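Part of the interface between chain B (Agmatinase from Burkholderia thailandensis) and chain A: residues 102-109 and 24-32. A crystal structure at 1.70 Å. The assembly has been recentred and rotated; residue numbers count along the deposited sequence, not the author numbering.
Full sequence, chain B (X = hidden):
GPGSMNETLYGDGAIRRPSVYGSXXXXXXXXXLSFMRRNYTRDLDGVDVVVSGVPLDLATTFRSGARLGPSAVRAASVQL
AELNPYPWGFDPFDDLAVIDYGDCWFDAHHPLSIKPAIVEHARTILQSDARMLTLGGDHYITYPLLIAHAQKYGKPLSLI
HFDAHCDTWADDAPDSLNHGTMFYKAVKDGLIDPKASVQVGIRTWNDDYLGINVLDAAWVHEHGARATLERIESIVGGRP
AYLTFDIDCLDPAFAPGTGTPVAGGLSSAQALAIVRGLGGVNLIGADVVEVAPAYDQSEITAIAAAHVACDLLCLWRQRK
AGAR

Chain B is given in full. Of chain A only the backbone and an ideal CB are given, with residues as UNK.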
# COMPACT_ATOMS: atom_id res chain seq x y z
N GLY B 102 19.73 -22.13 -1.52
CA GLY B 102 19.34 -21.34 -0.35
C GLY B 102 20.22 -20.09 -0.25
O GLY B 102 20.61 -19.49 -1.26
N ASP B 103 20.56 -19.70 0.98
CA ASP B 103 21.27 -18.44 1.17
C ASP B 103 22.63 -18.55 1.86
O ASP B 103 22.92 -19.51 2.58
CB ASP B 103 20.40 -17.48 2.00
CG ASP B 103 19.09 -17.12 1.31
OD1 ASP B 103 19.08 -16.95 0.06
OD2 ASP B 103 18.05 -17.03 2.00
N CYS B 104 23.46 -17.53 1.62
CA CYS B 104 24.70 -17.35 2.35
C CYS B 104 24.35 -16.85 3.74
O CYS B 104 23.86 -15.74 3.88
CB CYS B 104 25.60 -16.33 1.65
SG CYS B 104 27.19 -16.07 2.50
N TRP B 105 24.58 -17.68 4.76
CA TRP B 105 24.45 -17.23 6.15
C TRP B 105 25.59 -16.32 6.53
O TRP B 105 26.75 -16.49 6.11
CB TRP B 105 24.37 -18.43 7.10
CG TRP B 105 24.11 -17.97 8.52
CD1 TRP B 105 22.87 -17.68 9.11
CD2 TRP B 105 25.11 -17.65 9.53
NE1 TRP B 105 23.04 -17.24 10.40
CE2 TRP B 105 24.37 -17.18 10.71
CE3 TRP B 105 26.50 -17.69 9.57
CZ2 TRP B 105 25.03 -16.79 11.89
CZ3 TRP B 105 27.15 -17.29 10.75
CH2 TRP B 105 26.42 -16.86 11.88
N PHE B 106 25.28 -15.29 7.32
CA PHE B 106 26.34 -14.48 7.92
C PHE B 106 25.84 -13.90 9.24
O PHE B 106 24.63 -13.83 9.47
CB PHE B 106 26.84 -13.37 6.99
CG PHE B 106 25.76 -12.43 6.53
CD1 PHE B 106 25.36 -11.38 7.35
CD2 PHE B 106 25.16 -12.59 5.29
CE1 PHE B 106 24.35 -10.51 6.93
CE2 PHE B 106 24.16 -11.74 4.86
CZ PHE B 106 23.73 -10.71 5.70
N ASP B 107 26.78 -13.50 10.08
CA ASP B 107 26.49 -12.93 11.38
C ASP B 107 26.52 -11.41 11.23
O ASP B 107 27.59 -10.79 11.27
CB ASP B 107 27.56 -13.41 12.35
CG ASP B 107 27.36 -12.87 13.75
OD1 ASP B 107 26.36 -12.16 13.99
OD2 ASP B 107 28.23 -13.19 14.59
N ALA B 108 25.33 -10.82 11.01
CA ALA B 108 25.18 -9.39 10.80
C ALA B 108 25.72 -8.58 11.97
O ALA B 108 26.11 -7.42 11.80
CB ALA B 108 23.70 -9.04 10.59
N HIS B 109 25.75 -9.18 13.15
CA HIS B 109 26.12 -8.47 14.36
C HIS B 109 27.61 -8.37 14.53
O HIS B 109 28.08 -7.66 15.42
CB HIS B 109 25.33 -9.02 15.57
CG HIS B 109 23.87 -9.26 15.23
ND1 HIS B 109 23.00 -8.24 14.97
CD2 HIS B 109 23.17 -10.45 14.99
CE1 HIS B 109 21.80 -8.75 14.60
NE2 HIS B 109 21.90 -10.10 14.62
N UNK A 24 17.41 -24.86 14.07
CA UNK A 24 18.70 -24.46 13.51
C UNK A 24 18.82 -22.95 13.65
O UNK A 24 17.83 -22.27 13.90
CB UNK A 24 18.84 -24.89 12.05
N UNK A 25 20.00 -22.41 13.45
CA UNK A 25 20.16 -20.95 13.52
C UNK A 25 19.76 -20.37 12.16
O UNK A 25 20.23 -20.86 11.13
CB UNK A 25 21.59 -20.56 13.89
N UNK A 26 18.89 -19.35 12.15
CA UNK A 26 18.53 -18.70 10.89
C UNK A 26 18.68 -17.19 11.03
O UNK A 26 18.43 -16.64 12.13
CB UNK A 26 17.10 -19.06 10.48
N UNK A 27 19.06 -16.52 9.94
CA UNK A 27 18.77 -15.09 9.85
C UNK A 27 17.28 -14.94 9.58
O UNK A 27 16.74 -15.62 8.70
CB UNK A 27 19.60 -14.41 8.76
N UNK A 28 16.61 -14.12 10.39
CA UNK A 28 15.16 -14.12 10.37
C UNK A 28 14.62 -13.68 9.01
O UNK A 28 13.58 -14.16 8.56
CB UNK A 28 14.62 -13.21 11.47
N UNK A 29 15.38 -12.78 8.38
CA UNK A 29 15.07 -12.21 7.06
C UNK A 29 15.54 -13.05 5.86
O UNK A 29 15.52 -12.55 4.73
CB UNK A 29 15.70 -10.82 6.96
N UNK A 30 15.99 -14.29 6.10
CA UNK A 30 16.45 -15.13 5.00
C UNK A 30 16.12 -16.59 5.32
O UNK A 30 15.37 -16.88 6.27
CB UNK A 30 17.95 -14.95 4.76
N UNK A 31 16.67 -17.50 4.50
CA UNK A 31 16.49 -18.94 4.70
C UNK A 31 15.18 -19.48 4.16
O UNK A 31 14.20 -18.74 3.98
CB UNK A 31 16.58 -19.27 6.19
N UNK A 32 15.15 -20.80 3.94
CA UNK A 32 13.99 -21.46 3.35
C UNK A 32 12.76 -21.24 4.20
O UNK A 32 12.81 -21.38 5.42
CB UNK A 32 14.25 -22.96 3.18

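Position 24 has nothing of this stretch of chain B within 5.5 Å of its ideal CB, so the visible atoms barely restrict it. The residue is Ser24(A), whose OG is hydrogen-bonded elsewhere in the structure.

At position 25 CA-to-CB points toward chain B, and the ideal CB lies 5.0 Å from Trp105(B) NE1. The neighbouring indole would suit an apolar side chain of moderate size, although a polar one could also fit. The residue is Ile25(A). Its CG2 lies 4.3 Å from Trp105(B) CZ2, an apolar contact, while the end of the side chain leads away.

Position 26 points away from chain B, leaving the side chain largely free; Glu26(A) fills it, and its carboxylate is satisfied elsewhere in the structure. Its backbone O accepts a weak hydrogen bond from water 1.

At position 27 CA-to-CB points toward chain B. The ideal CB is 4.6 Å from Trp105(B) CD1 and 5.1 Å from Phe106(B) O, a carbonyl that invites a donor. The side chain must carry its donor well beyond CB, as asparagine, glutamine or a basic residue can. The residue is Asn27(A): ND2 donates to Phe106(B) O at 2.9 Å, nearly straight at 162°, and lies over one face of the Phe106(B) ring. The amide also organises water. ND2 donates to water 2, which donates to Cys104(B) O; OD1 accepts from water 1 and water 3, which accept from Trp105(B) NE1 and Ala108(B) N respectively. One side chain with both a donor and an acceptor thus serves three bridges.

Position 28 is out of reach and lies within the type I turn spanning 27 to 30, so many residues would do; it is Thr28(A).

Position 29 has a sideways CB with nothing of this stretch of chain B within 5.5 Å, so only a long side chain can reach across. Phe106(B) and Ala108(B) offer apolar surface, favouring an aromatic or long aliphatic group. Tyr29(A) places OH 3.5 Å from Ala108(B) CB, and its CE1 is 4.4 Å from Phe106(B) CZ, which lies at the edge of the tyrosine ring.

At position 30 the ideal CB is already 3.5 Å from Asp103(B) OD2, favouring a small residue. Ala30(A) fits; its N closes the turn by donating to Asn27(A) O.

Position 31 has phi 82°, which favours glycine. Gly31(A) N donates to Asp103(B) OD2 at 2.9 Å.

Position 32 points sideways and tolerates many residues; Val32(A) CG2 stays 5.0 Å from Gly102(B) CA, beyond contact.

Chain A, residues 24-32: SIENTYAGV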
# COMPACT_ATOMS: atom_id res chain seq x y z
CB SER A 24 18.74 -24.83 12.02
OG SER A 24 18.65 -26.24 11.88
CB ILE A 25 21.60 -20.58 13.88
CG1 ILE A 25 21.94 -21.06 15.32
CG2 ILE A 25 21.83 -19.06 13.76
CD1 ILE A 25 21.14 -20.37 16.40
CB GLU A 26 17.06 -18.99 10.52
CG GLU A 26 16.73 -20.47 10.36
CD GLU A 26 17.03 -21.00 8.96
OE1 GLU A 26 17.63 -20.28 8.11
OE2 GLU A 26 16.69 -22.17 8.70
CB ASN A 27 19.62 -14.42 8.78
CG ASN A 27 21.04 -14.16 9.24
OD1 ASN A 27 21.30 -14.06 10.46
ND2 ASN A 27 21.96 -14.02 8.30
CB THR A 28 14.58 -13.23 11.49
OG1 THR A 28 15.25 -13.53 12.72
CG2 THR A 28 13.02 -13.47 11.65
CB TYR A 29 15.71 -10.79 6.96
CG TYR A 29 17.13 -10.75 7.50
CD1 TYR A 29 18.24 -10.99 6.65
CD2 TYR A 29 17.39 -10.47 8.86
CE1 TYR A 29 19.56 -10.93 7.15
CE2 TYR A 29 18.68 -10.42 9.36
CZ TYR A 29 19.75 -10.64 8.49
OH TYR A 29 21.03 -10.62 8.98
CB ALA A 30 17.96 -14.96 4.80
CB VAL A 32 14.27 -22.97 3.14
CG1 VAL A 32 12.99 -23.65 2.65
CG2 VAL A 32 15.36 -23.14 2.10
O HOH W 1 21.47 -15.78 12.56
O HOH W 2 21.62 -15.28 5.65
O HOH W 3 23.17 -12.48 11.87
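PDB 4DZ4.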